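Local coordinates for protein PP1b (Porcine reproductive and respiratory syndrome virus, PDB 6JDR) that probably unwinds RNA and DNA duplexes with 5' to 3' polarity at the expense of ATP, as the zinc-binding helicase part of the viral replicase polyprotein, at residues A[36-39]-A[43-46]; A[8-13]-A[26-31]. The protein carries 1 engineered substitution. One frame throughout, in Å; residues are numbered along the deposited sequence.

Contact 1: A[36-39]-A[43-46]. With ZN (zinc ion), chain D.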
loop_
_atom_site.group_PDB
_atom_site.type_symbol
_atom_site.label_atom_id
_atom_site.label_comp_id
_atom_site.label_asym_id
_atom_site.label_seq_id
_atom_site.Cartn_x
_atom_site.Cartn_y
_atom_site.Cartn_z
ATOM N N PRO A 36 34.644 -1.854 8.508
ATOM C CA PRO A 36 35.356 -2.735 9.433
ATOM C C PRO A 36 34.472 -3.450 10.456
ATOM O O PRO A 36 33.478 -2.890 10.936
ATOM C CB PRO A 36 36.316 -1.781 10.154
ATOM C CG PRO A 36 36.530 -0.665 9.203
ATOM C CD PRO A 36 35.212 -0.492 8.511
ATOM N N VAL A 37 34.852 -4.683 10.775
ATOM C CA VAL A 37 34.252 -5.432 11.869
ATOM C C VAL A 37 35.366 -5.841 12.830
ATOM O O VAL A 37 36.148 -6.744 12.533
ATOM C CB VAL A 37 33.518 -6.687 11.358
ATOM C CG1 VAL A 37 32.819 -7.401 12.508
ATOM C CG2 VAL A 37 32.525 -6.310 10.269
ATOM N N ILE A 38 35.444 -5.168 13.976
ATOM C CA ILE A 38 36.481 -5.462 14.961
ATOM C C ILE A 38 36.185 -6.817 15.599
ATOM O O ILE A 38 35.132 -7.004 16.205
ATOM C CB ILE A 38 36.568 -4.388 16.070
ATOM C CG1 ILE A 38 36.746 -2.979 15.474
ATOM C CG2 ILE A 38 37.703 -4.712 17.037
ATOM C CD1 ILE A 38 37.866 -2.858 14.463
ATOM N N ILE A 39 37.112 -7.757 15.446
ATOM C CA ILE A 39 36.934 -9.100 15.989
ATOM C C ILE A 39 37.833 -9.347 17.209
ATOM O O ILE A 39 38.565 -8.459 17.648
ATOM C CB ILE A 39 37.130 -10.191 14.906
ATOM C CG1 ILE A 39 38.525 -10.136 14.281
ATOM C CG2 ILE A 39 36.067 -10.047 13.830
ATOM C CD1 ILE A 39 38.878 -11.394 13.519
ATOM N N HIS A 43 41.428 -6.367 15.874
ATOM C CA HIS A 43 41.609 -5.771 14.552
ATOM C C HIS A 43 40.368 -6.051 13.700
ATOM O O HIS A 43 39.525 -6.874 14.084
ATOM C CB HIS A 43 42.852 -6.351 13.871
ATOM C CG HIS A 43 44.108 -6.203 14.672
ATOM N ND1 HIS A 43 44.831 -7.281 15.134
ATOM C CD2 HIS A 43 44.770 -5.099 15.092
ATOM C CE1 HIS A 43 45.883 -6.849 15.806
ATOM N NE2 HIS A 43 45.869 -5.529 15.796
ATOM N N PRO A 44 40.246 -5.370 12.541
ATOM C CA PRO A 44 39.146 -5.687 11.633
ATOM C C PRO A 44 39.313 -7.055 10.980
ATOM O O PRO A 44 40.410 -7.400 10.533
ATOM C CB PRO A 44 39.226 -4.581 10.574
ATOM C CG PRO A 44 40.025 -3.490 11.201
ATOM C CD PRO A 44 41.007 -4.196 12.083
ATOM N N ALA A 45 38.233 -7.830 10.930
ATOM C CA ALA A 45 38.252 -9.112 10.238
ATOM C C ALA A 45 38.809 -8.922 8.831
ATOM O O ALA A 45 38.404 -8.003 8.119
ATOM C CB ALA A 45 36.853 -9.703 10.171
ATOM N N GLY A 46 39.758 -9.774 8.453
ATOM C CA GLY A 46 40.352 -9.746 7.117
ATOM C C GLY A 46 41.404 -8.679 6.894
ATOM O O GLY A 46 41.883 -8.521 5.776
HETATM ZN ZN ZN D . 44.115 -9.320 14.235
HETATM O O HOH W 1 36.320 -6.093 8.967
#
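Ile39 CG2 packs against Ala45 CB at 3.8 Å in the third zinc site of the arterivirus zinc-binding domain, where the chain turns back through Cys41 and pairs with itself in a single antiparallel bridge, Ile38 with Pro44. Ile39 places CG1 between its backbone N and carbonyl carbon (chi1 60°), which lays that branch along the backbone of His43 to Ala45 while CG2 meets the alanine methyl; that small methyl fits against Ile39 where the two segments pair. Beyond Ile38, whose CD1 reaches Pro44 CG at 4.0 Å as the two side chains lie side by side, Pro36 CB meets Pro44 CB. Pro44 suits its place because the bridge asks no N-H of it. Two nearly straight bonds flank it: Ala45 N to Val37 O, 2.8 Å, and Ile39 N to His43 O, 2.9 Å, with Pro44 CA adding a CH...O contact to Val37 O. A water accepts from Val37 N and donates to Ala45 O, extending the pairing at its polar edge. His43 CB points away from 36-39, and the ring joins Cys41, Cys50 and Cys53 around the metal, His43 ND1 lying 2.3 Å from zinc.

Contact 2: A[8-13]-A[26-31]. With ZN (zinc ion), chain C.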
loop_
_atom_site.group_PDB
_atom_site.type_symbol
_atom_site.label_atom_id
_atom_site.label_comp_id
_atom_site.label_asym_id
_atom_site.label_seq_id
_atom_site.Cartn_x
_atom_site.Cartn_y
_atom_site.Cartn_z
ATOM N N GLY A 8 22.075 -9.250 12.834
ATOM C CA GLY A 8 21.227 -8.528 11.887
ATOM C C GLY A 8 20.962 -9.286 10.600
ATOM O O GLY A 8 19.977 -9.014 9.919
ATOM N N TYR A 9 21.843 -10.228 10.259
ATOM C CA TYR A 9 21.655 -11.081 9.083
ATOM C C TYR A 9 20.759 -12.278 9.402
ATOM O O TYR A 9 19.699 -12.452 8.788
ATOM C CB TYR A 9 22.995 -11.609 8.563
ATOM C CG TYR A 9 23.916 -10.573 7.957
ATOM C CD1 TYR A 9 23.589 -9.938 6.761
ATOM C CD2 TYR A 9 25.132 -10.254 8.557
ATOM C CE1 TYR A 9 24.436 -9.000 6.192
ATOM C CE2 TYR A 9 25.987 -9.320 7.996
ATOM C CZ TYR A 9 25.634 -8.695 6.812
ATOM O OH TYR A 9 26.475 -7.763 6.249
ATOM N N CYS A 10 21.196 -13.088 10.369
ATOM C CA CYS A 10 20.625 -14.423 10.604
ATOM C C CYS A 10 19.914 -14.622 11.945
ATOM O O CYS A 10 19.327 -15.678 12.176
ATOM C CB CYS A 10 21.732 -15.467 10.493
ATOM S SG CYS A 10 22.955 -15.357 11.820
ATOM N N GLY A 11 19.978 -13.637 12.835
ATOM C CA GLY A 11 19.309 -13.731 14.133
ATOM C C GLY A 11 20.020 -14.538 15.212
ATOM O O GLY A 11 19.524 -14.630 16.332
ATOM N N ALA A 12 21.177 -15.118 14.898
ATOM C CA ALA A 12 21.969 -15.849 15.889
ATOM C C ALA A 12 22.559 -14.875 16.913
ATOM O O ALA A 12 22.578 -13.671 16.666
ATOM C CB ALA A 12 23.079 -16.623 15.198
ATOM N N PRO A 13 23.034 -15.384 18.070
ATOM C CA PRO A 13 23.667 -14.506 19.069
ATOM C C PRO A 13 24.834 -13.695 18.495
ATOM O O PRO A 13 25.655 -14.238 17.750
ATOM C CB PRO A 13 24.159 -15.490 20.135
ATOM C CG PRO A 13 23.215 -16.638 20.037
ATOM C CD PRO A 13 22.903 -16.766 18.571
ATOM N N VAL A 26 29.444 -14.600 14.979
ATOM C CA VAL A 26 30.826 -14.966 14.679
ATOM C C VAL A 26 31.016 -15.246 13.187
ATOM O O VAL A 26 32.003 -14.816 12.586
ATOM C CB VAL A 26 31.260 -16.194 15.525
ATOM C CG1 VAL A 26 32.592 -16.766 15.048
ATOM C CG2 VAL A 26 31.347 -15.814 16.999
ATOM N N TYR A 27 30.070 -15.965 12.593
ATOM C CA TYR A 27 30.144 -16.299 11.176
ATOM C C TYR A 27 30.154 -15.039 10.303
ATOM O O TYR A 27 31.012 -14.887 9.439
ATOM C CB TYR A 27 28.978 -17.211 10.783
ATOM C CG TYR A 27 28.972 -17.598 9.324
ATOM C CD1 TYR A 27 29.916 -18.486 8.815
ATOM C CD2 TYR A 27 28.023 -17.076 8.447
ATOM C CE1 TYR A 27 29.918 -18.842 7.476
ATOM C CE2 TYR A 27 28.017 -17.425 7.107
ATOM C CZ TYR A 27 28.964 -18.308 6.626
ATOM O OH TYR A 27 28.960 -18.656 5.296
ATOM N N HIS A 28 29.219 -14.130 10.561
ATOM C CA HIS A 28 29.043 -12.948 9.718
ATOM C C HIS A 28 30.054 -11.826 9.947
ATOM O O HIS A 28 30.014 -10.815 9.247
ATOM C CB HIS A 28 27.624 -12.403 9.858
ATOM C CG HIS A 28 26.605 -13.211 9.122
ATOM N ND1 HIS A 28 25.709 -14.035 9.762
ATOM C CD2 HIS A 28 26.351 -13.330 7.797
ATOM C CE1 HIS A 28 24.939 -14.622 8.864
ATOM N NE2 HIS A 28 25.307 -14.211 7.664
ATOM N N THR A 29 30.970 -12.002 10.900
ATOM C CA THR A 29 32.079 -11.064 11.059
ATOM C C THR A 29 32.969 -10.997 9.813
ATOM O O THR A 29 33.717 -10.036 9.644
ATOM C CB THR A 29 32.977 -11.428 12.268
ATOM O OG1 THR A 29 33.347 -12.809 12.201
ATOM C CG2 THR A 29 32.267 -11.162 13.584
ATOM N N HIS A 30 32.907 -12.014 8.956
ATOM C CA HIS A 30 33.818 -12.112 7.815
ATOM C C HIS A 30 33.131 -11.969 6.443
ATOM O O HIS A 30 33.750 -12.237 5.414
ATOM C CB HIS A 30 34.582 -13.446 7.891
ATOM C CG HIS A 30 35.697 -13.453 8.894
ATOM N ND1 HIS A 30 35.498 -13.211 10.238
ATOM C CD2 HIS A 30 37.023 -13.685 8.748
ATOM C CE1 HIS A 30 36.654 -13.289 10.873
ATOM N NE2 HIS A 30 37.595 -13.576 9.992
ATOM N N PHE A 31 31.868 -11.542 6.423
ATOM C CA PHE A 31 31.132 -11.369 5.166
ATOM C C PHE A 31 30.470 -9.988 5.067
ATOM O O PHE A 31 29.396 -9.840 4.472
ATOM C CB PHE A 31 30.090 -12.480 5.006
ATOM C CG PHE A 31 30.677 -13.862 4.978
ATOM C CD1 PHE A 31 31.127 -14.419 3.786
ATOM C CD2 PHE A 31 30.781 -14.610 6.143
ATOM C CE1 PHE A 31 31.668 -15.695 3.755
ATOM C CE2 PHE A 31 31.320 -15.890 6.119
ATOM C CZ PHE A 31 31.765 -16.434 4.924
HETATM ZN ZN ZN C . 24.664 -14.062 11.602
#
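Tyr9 lays its side chain over one face of the His28 imidazole in the first zinc site of the domain, a centre of three cysteines and one histidine that Cys10 and His28 complete with Cys7 and Cys25. Both aromatic residues point CB toward the opposite segment, and each holds CG beside the backbone N and anti to the carbonyl carbon (chi1 -68° for Tyr9), which brings the rings into overlap. They form an offset stack, centroids 4.5 Å apart and planes inclined by 29°. Because of the offset, Tyr9 CB sits over the middle of the imidazole in a CH-pi contact, 3.6 Å from its centroid, while Tyr9 CD2 comes within 3.4 Å of His28 CG. Tyr27 CD2 covers the opposite face, so the ligand ring is sandwiched. A tyrosine suits this place: its ring stacks, offset, on the histidine while its hydroxyl bonds Asp65 and His32, the latter a ligand of the second zinc. The bond from ND1 to zinc fixes the imidazole, and His28 NE2 makes a weak hydrogen bond to Thr61. Cys10 turns SG between its own N and carbonyl carbon (chi1 68°), bringing the sulfur to the imidazole edge. Cys10 SG binds zinc at 2.2 Å and accepts an N-H...S hydrogen bond from Ala12 N at 3.6 Å.

In the fold
Contacts 1 and 2 follow one another along the chain within the zinc-binding domain, their centres 13 Å apart, and each contributes to a different zinc site. Contact 2 supplies two ligands of the first zinc, contact 1 one ligand of the third. Another zinc, probably the second, whose ligands Cys35 and His32 adjoin Pro36 and Tyr9, lies about 6 Å from the Pro36 side chain and about 7 Å from that of Tyr9. The two contacts also touch directly: Ala45 CB packs on Thr29 O at 3.2 Å and on the His30 ring, and Ile39 CG2 meets Thr29 CB at 3.7 Å. Thr29, at the end of the short 3-10 segment 28-29, and the following His30 thus pack against Ile39 and Ala45, joining two metal sites through a shared packing surface.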